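Local coordinates for protein putative methylthioribose-1-phosphate isomerase (Pyrococcus horikoshii OT3, PDB 6A34) that probably interconverts 5-methylthioribose 1-phosphate and 5-methylthioribulose 1-phosphate, an isomerisation of the methionine salvage pathway, at residues Gly88-Tyr93 with Arg112-Val117; Glu45-Ala50 with Glu94-Thr99. One frame throughout, in Å; residues are numbered along the deposited sequence.

Contact 1. Residues Gly88-Tyr93 with Arg112-Val117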
loop_
_atom_site.group_PDB
_atom_site.type_symbol
_atom_site.label_atom_id
_atom_site.label_comp_id
_atom_site.label_asym_id
_atom_site.label_seq_id
_atom_site.Cartn_x
_atom_site.Cartn_y
_atom_site.Cartn_z
ATOM N N GLY A 88 -26.824 33.127 22.608
ATOM C CA GLY A 88 -26.102 33.010 21.332
ATOM C C GLY A 88 -24.881 32.116 21.460
ATOM O O GLY A 88 -24.596 31.314 20.577
ATOM N N PHE A 89 -24.171 32.243 22.584
ATOM C CA PHE A 89 -22.994 31.447 22.833
ATOM C C PHE A 89 -23.350 29.952 22.889
ATOM O O PHE A 89 -22.639 29.110 22.332
ATOM C CB PHE A 89 -22.322 31.866 24.134
ATOM C CG PHE A 89 -21.240 30.909 24.552
ATOM C CD1 PHE A 89 -21.547 29.799 25.322
ATOM C CD2 PHE A 89 -19.930 31.102 24.138
ATOM C CE1 PHE A 89 -20.556 28.901 25.675
ATOM C CE2 PHE A 89 -18.932 30.230 24.527
ATOM C CZ PHE A 89 -19.253 29.115 25.274
ATOM N N GLU A 90 -24.425 29.625 23.611
ATOM C CA GLU A 90 -24.948 28.258 23.668
ATOM C C GLU A 90 -25.316 27.787 22.250
ATOM O O GLU A 90 -24.935 26.701 21.840
ATOM C CB GLU A 90 -26.135 28.176 24.631
ATOM C CG GLU A 90 -25.980 27.085 25.677
ATOM C CD GLU A 90 -26.051 25.650 25.167
ATOM O OE1 GLU A 90 -26.837 25.391 24.237
ATOM O OE2 GLU A 90 -25.336 24.787 25.713
ATOM N N LYS A 91 -26.037 28.602 21.474
ATOM C CA LYS A 91 -26.338 28.198 20.102
ATOM C C LYS A 91 -25.040 27.887 19.338
ATOM O O LYS A 91 -24.954 26.884 18.629
ATOM C CB LYS A 91 -27.114 29.266 19.337
ATOM C CG LYS A 91 -28.624 29.212 19.517
ATOM C CD LYS A 91 -29.350 30.371 18.832
ATOM C CE LYS A 91 -30.858 30.303 18.994
ATOM N NZ LYS A 91 -31.246 30.166 20.419
ATOM N N ALA A 92 -24.029 28.751 19.493
ATOM C CA ALA A 92 -22.801 28.618 18.756
ATOM C C ALA A 92 -22.031 27.363 19.221
ATOM O O ALA A 92 -21.442 26.658 18.412
ATOM C CB ALA A 92 -21.998 29.889 18.891
ATOM N N TYR A 93 -22.045 27.098 20.525
ATOM C CA TYR A 93 -21.454 25.901 21.105
ATOM C C TYR A 93 -22.036 24.642 20.455
ATOM O O TYR A 93 -21.285 23.753 20.071
ATOM C CB TYR A 93 -21.673 25.880 22.615
ATOM C CG TYR A 93 -21.466 24.547 23.284
ATOM C CD1 TYR A 93 -20.206 24.136 23.685
ATOM C CD2 TYR A 93 -22.538 23.694 23.524
ATOM C CE1 TYR A 93 -20.008 22.915 24.317
ATOM C CE2 TYR A 93 -22.353 22.457 24.128
ATOM C CZ TYR A 93 -21.085 22.068 24.535
ATOM O OH TYR A 93 -20.899 20.866 25.162
ATOM N N ARG A 112 -14.229 22.999 27.457
ATOM C CA ARG A 112 -13.278 23.800 28.230
ATOM C C ARG A 112 -13.719 25.279 28.259
ATOM O O ARG A 112 -13.588 25.945 29.285
ATOM C CB ARG A 112 -11.894 23.676 27.594
ATOM C CG ARG A 112 -10.799 24.474 28.285
ATOM C CD ARG A 112 -9.425 24.152 27.714
ATOM N NE ARG A 112 -8.402 25.097 28.154
ATOM C CZ ARG A 112 -7.126 24.931 27.922
ATOM N NH1 ARG A 112 -6.749 23.913 27.163
ATOM N NH2 ARG A 112 -6.233 25.758 28.443
ATOM N N ILE A 113 -14.230 25.780 27.124
ATOM C CA ILE A 113 -14.642 27.181 27.015
ATOM C C ILE A 113 -16.024 27.385 27.658
ATOM O O ILE A 113 -16.180 28.245 28.513
ATOM C CB ILE A 113 -14.590 27.624 25.553
ATOM C CG1 ILE A 113 -13.138 27.577 25.067
ATOM C CG2 ILE A 113 -15.246 28.995 25.395
ATOM C CD1 ILE A 113 -12.957 28.040 23.651
ATOM N N LYS A 114 -17.009 26.609 27.210
ATOM C CA LYS A 114 -18.318 26.452 27.846
ATOM C C LYS A 114 -18.193 26.501 29.385
ATOM O O LYS A 114 -18.833 27.334 30.025
ATOM C CB LYS A 114 -18.937 25.149 27.332
ATOM C CG LYS A 114 -20.127 24.599 28.102
ATOM C CD LYS A 114 -21.414 25.344 27.864
ATOM C CE LYS A 114 -22.633 24.454 28.016
ATOM N NZ LYS A 114 -23.878 25.232 27.808
ATOM N N LYS A 115 -17.346 25.638 29.964
ATOM C CA LYS A 115 -17.226 25.499 31.411
ATOM C C LYS A 115 -16.638 26.783 32.011
ATOM O O LYS A 115 -17.056 27.216 33.067
ATOM C CB LYS A 115 -16.337 24.308 31.805
ATOM C CG LYS A 115 -16.686 23.601 33.115
ATOM C CD LYS A 115 -17.600 24.399 34.055
ATOM C CE LYS A 115 -18.230 23.594 35.174
ATOM N NZ LYS A 115 -17.540 23.840 36.463
ATOM N N LEU A 116 -15.640 27.376 31.354
ATOM C CA LEU A 116 -15.048 28.662 31.810
ATOM C C LEU A 116 -16.117 29.776 31.842
ATOM O O LEU A 116 -16.145 30.560 32.763
ATOM C CB LEU A 116 -13.895 29.031 30.876
ATOM C CG LEU A 116 -13.130 30.294 31.229
ATOM C CD1 LEU A 116 -12.219 30.038 32.417
ATOM C CD2 LEU A 116 -12.336 30.795 30.034
ATOM N N VAL A 117 -17.001 29.806 30.843
ATOM C CA VAL A 117 -18.013 30.845 30.687
ATOM C C VAL A 117 -19.095 30.724 31.775
ATOM O O VAL A 117 -19.481 31.745 32.338
ATOM C CB VAL A 117 -18.642 30.778 29.288
ATOM C CG1 VAL A 117 -19.910 31.603 29.204
ATOM C CG2 VAL A 117 -17.651 31.178 28.218
#
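Lys114 lies between Phe89 and Tyr93, one helical turn apart on the facing helix, and carries its charge on to Glu90. Lys114 NZ donates to Glu90 OE2 at 2.6 Å, a salt bridge made on the anti lone pair of that oxygen, the one turned away from OE1. The lysine gets there by leaving its helix with CG anti to the backbone N and then bending at chi2 (75°). On the way its aliphatic part crosses Tyr93 at about a right angle: Lys114 CB sits 3.9 Å from Tyr93 CE1, and CG lies over one face of the ring. The Tyr93 hydroxyl is engaged outside the pair, hydrogen-bonded to Lys97 and Asn111. Phe89, its CG likewise anti to the backbone N (chi1 170°), pushes its tip against the opposing backbone, with CZ 3.8 Å from Lys114 CA and Lys114 N in the ring plane at the edge. Ile113 CG2 meets the same edge, 4.0 Å from Phe89 CE2, while Val117 comes tip to tip, its CG2 3.9 Å from Phe89 CZ and its CG1 over one ring face. An alanine in place of Glu90 would remove the carboxylate and probably leave the Lys114 ammonium without its close counter-charge, since the remaining ion pair to Glu118 is long and weak. The axes of the two segments approach to 11.3 Å and run nearly antiparallel, at 164°. Helices 82-97 and 104-119 thus form a helical hairpin, with helix 59-76 touching Phe89 and Ile113, and helix 125-157 packing on Ile113 and Val117.

Contact 2. Residues Glu45-Ala50 with Glu94-Thr99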
loop_
_atom_site.group_PDB
_atom_site.type_symbol
_atom_site.label_atom_id
_atom_site.label_comp_id
_atom_site.label_asym_id
_atom_site.label_seq_id
_atom_site.Cartn_x
_atom_site.Cartn_y
_atom_site.Cartn_z
ATOM N N GLU A 45 -20.892 29.632 11.285
ATOM C CA GLU A 45 -21.471 28.651 10.335
ATOM C C GLU A 45 -20.413 28.194 9.327
ATOM O O GLU A 45 -20.314 27.014 9.063
ATOM C CB GLU A 45 -22.642 29.224 9.529
ATOM C CG GLU A 45 -23.892 29.487 10.347
ATOM C CD GLU A 45 -23.871 30.750 11.200
ATOM O OE1 GLU A 45 -23.038 31.668 10.930
ATOM O OE2 GLU A 45 -24.686 30.811 12.149
ATOM N N GLU A 46 -19.651 29.150 8.779
ATOM C CA GLU A 46 -18.525 28.894 7.862
ATOM C C GLU A 46 -17.444 28.004 8.516
ATOM O O GLU A 46 -16.869 27.165 7.841
ATOM C CB GLU A 46 -17.883 30.202 7.383
ATOM C CG GLU A 46 -18.778 31.069 6.509
ATOM C CD GLU A 46 -18.170 32.407 6.087
ATOM O OE1 GLU A 46 -17.137 32.813 6.672
ATOM O OE2 GLU A 46 -18.734 33.056 5.167
ATOM N N VAL A 47 -17.131 28.234 9.800
ATOM C CA VAL A 47 -16.132 27.454 10.559
ATOM C C VAL A 47 -16.676 26.033 10.777
ATOM O O VAL A 47 -15.962 25.048 10.633
ATOM C CB VAL A 47 -15.809 28.131 11.914
ATOM C CG1 VAL A 47 -15.008 27.250 12.855
ATOM C CG2 VAL A 47 -15.113 29.470 11.736
ATOM N N ALA A 48 -17.955 25.940 11.155
ATOM C CA ALA A 48 -18.591 24.651 11.409
ATOM C C ALA A 48 -18.543 23.805 10.128
ATOM O O ALA A 48 -18.123 22.658 10.148
ATOM C CB ALA A 48 -20.011 24.846 11.917
ATOM N N GLU A 49 -18.953 24.409 9.014
ATOM C CA GLU A 49 -18.974 23.744 7.725
ATOM C C GLU A 49 -17.553 23.242 7.377
ATOM O O GLU A 49 -17.395 22.129 6.884
ATOM C CB GLU A 49 -19.576 24.697 6.683
ATOM C CG GLU A 49 -19.795 24.090 5.304
ATOM C CD GLU A 49 -20.619 22.805 5.256
ATOM O OE1 GLU A 49 -21.531 22.634 6.119
ATOM O OE2 GLU A 49 -20.337 21.965 4.356
ATOM N N ALA A 50 -16.524 24.047 7.672
ATOM C CA ALA A 50 -15.111 23.736 7.362
ATOM C C ALA A 50 -14.607 22.573 8.225
ATOM O O ALA A 50 -13.740 21.824 7.805
ATOM C CB ALA A 50 -14.257 24.966 7.526
ATOM N N GLU A 94 -23.366 24.604 20.332
ATOM C CA GLU A 94 -24.111 23.481 19.770
ATOM C C GLU A 94 -23.819 23.305 18.277
ATOM O O GLU A 94 -23.647 22.183 17.823
ATOM C CB GLU A 94 -25.620 23.654 19.968
ATOM C CG GLU A 94 -26.078 23.339 21.376
ATOM C CD GLU A 94 -25.885 21.887 21.785
ATOM O OE1 GLU A 94 -25.316 21.656 22.880
ATOM O OE2 GLU A 94 -26.300 20.990 21.006
ATOM N N ILE A 95 -23.814 24.396 17.515
ATOM C CA ILE A 95 -23.511 24.319 16.096
ATOM C C ILE A 95 -22.133 23.663 15.893
ATOM O O ILE A 95 -21.945 22.810 15.024
ATOM C CB ILE A 95 -23.620 25.714 15.458
ATOM C CG1 ILE A 95 -25.088 26.153 15.357
ATOM C CG2 ILE A 95 -22.928 25.755 14.105
ATOM C CD1 ILE A 95 -25.315 27.551 14.763
ATOM N N LEU A 96 -21.162 24.025 16.728
ATOM C CA LEU A 96 -19.803 23.583 16.540
ATOM C C LEU A 96 -19.621 22.151 17.077
ATOM O O LEU A 96 -18.789 21.366 16.549
ATOM C CB LEU A 96 -18.880 24.596 17.226
ATOM C CG LEU A 96 -18.824 25.961 16.541
ATOM C CD1 LEU A 96 -18.288 27.037 17.466
ATOM C CD2 LEU A 96 -17.995 25.873 15.271
ATOM N N LYS A 97 -20.391 21.813 18.118
ATOM C CA LYS A 97 -20.354 20.495 18.737
ATOM C C LYS A 97 -20.750 19.427 17.707
ATOM O O LYS A 97 -20.099 18.380 17.625
ATOM C CB LYS A 97 -21.279 20.465 19.957
ATOM C CG LYS A 97 -21.082 19.284 20.894
ATOM C CD LYS A 97 -22.162 19.180 21.938
ATOM C CE LYS A 97 -21.742 18.308 23.101
ATOM N NZ LYS A 97 -22.496 18.633 24.336
ATOM N N ASN A 98 -21.780 19.729 16.899
ATOM C CA ASN A 98 -22.462 18.777 16.002
ATOM C C ASN A 98 -21.885 18.864 14.579
ATOM O O ASN A 98 -22.616 18.904 13.600
ATOM C CB ASN A 98 -23.977 19.011 16.020
ATOM C CG ASN A 98 -24.544 19.063 17.427
ATOM O OD1 ASN A 98 -25.289 19.981 17.770
ATOM N ND2 ASN A 98 -24.187 18.100 18.263
ATOM N N THR A 99 -20.558 18.915 14.469
ATOM C CA THR A 99 -19.901 18.863 13.172
ATOM C C THR A 99 -19.397 17.432 12.966
ATOM O O THR A 99 -19.801 16.745 12.032
ATOM C CB THR A 99 -18.802 19.925 13.062
ATOM O OG1 THR A 99 -18.051 19.915 14.276
ATOM C CG2 THR A 99 -19.353 21.310 12.791
#
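Ala48 brings two helices close together, its CA only 5.4 Å from Leu96 CA. The single methyl of Ala48 is met by three side chains: CB lies 3.8 Å from Ile95 CG2, 4.0 Å from Leu96 CD2 and 3.7 Å from Thr99 CG2. Leu96 reaches it with CG anti to the carbonyl carbon (chi1 -69°), and its CD2 also meets Val47 CG1, the two side chains crossing obliquely. On this buried flank Val47 continues to Val24 and Met26 of strand 23-27 and to Phe41 of strand 38-41, whereas Leu96 backs onto Leu110 of helix 104-119. The contact thus packs the C-terminal end of helix 82-97 against the short helix 44-52 that follows the N-terminal strands, a helix-to-helix packing of plain apolar character. Asn98 is where the backbone leaves helical geometry. One residue on, Thr99 OG1 occupies the crowded position between backbone N and carbonyl carbon (chi1 44°) and donates to Leu96 O at 2.8 Å, from above the carbonyl plane rather than along a lone pair. With OG1 held there, Thr99 CG2 lies anti to its carbonyl carbon and sits 3.2 Å from Ala48 O, a close approach. Thr99 directly precedes Arg100, a predicted substrate-binding residue. The other flank is looser and open to solvent: Ile95 is exposed, with CG2 on Ala48. Glu45, bent at chi2 (78°), brings its carboxylate near this exposed side, where Glu45 OE2 is 4.2 Å from Ile95 CD1.

How the contacts relate
Helix 82-97 serves both contacts, whose segments adjoin at Tyr93 and Glu94 and whose centres lie about 13 Å apart. Contact 1 uses its middle against helix 104-119 and is the more buried; contact 2 uses its C-terminal end against helix 44-52 and is only partly buried. Their chemistry differs accordingly. Aromatic rings and a long lysine span the wide spacing in contact 1, with a salt bridge at its partly exposed margin, while in contact 2 a single alanine at the closest point accompanies close backbones, with branched aliphatic chains round it and no ionic pairing across it. Contact 1 lies away from the predicted substrate site; contact 2 ends beside one of its residues.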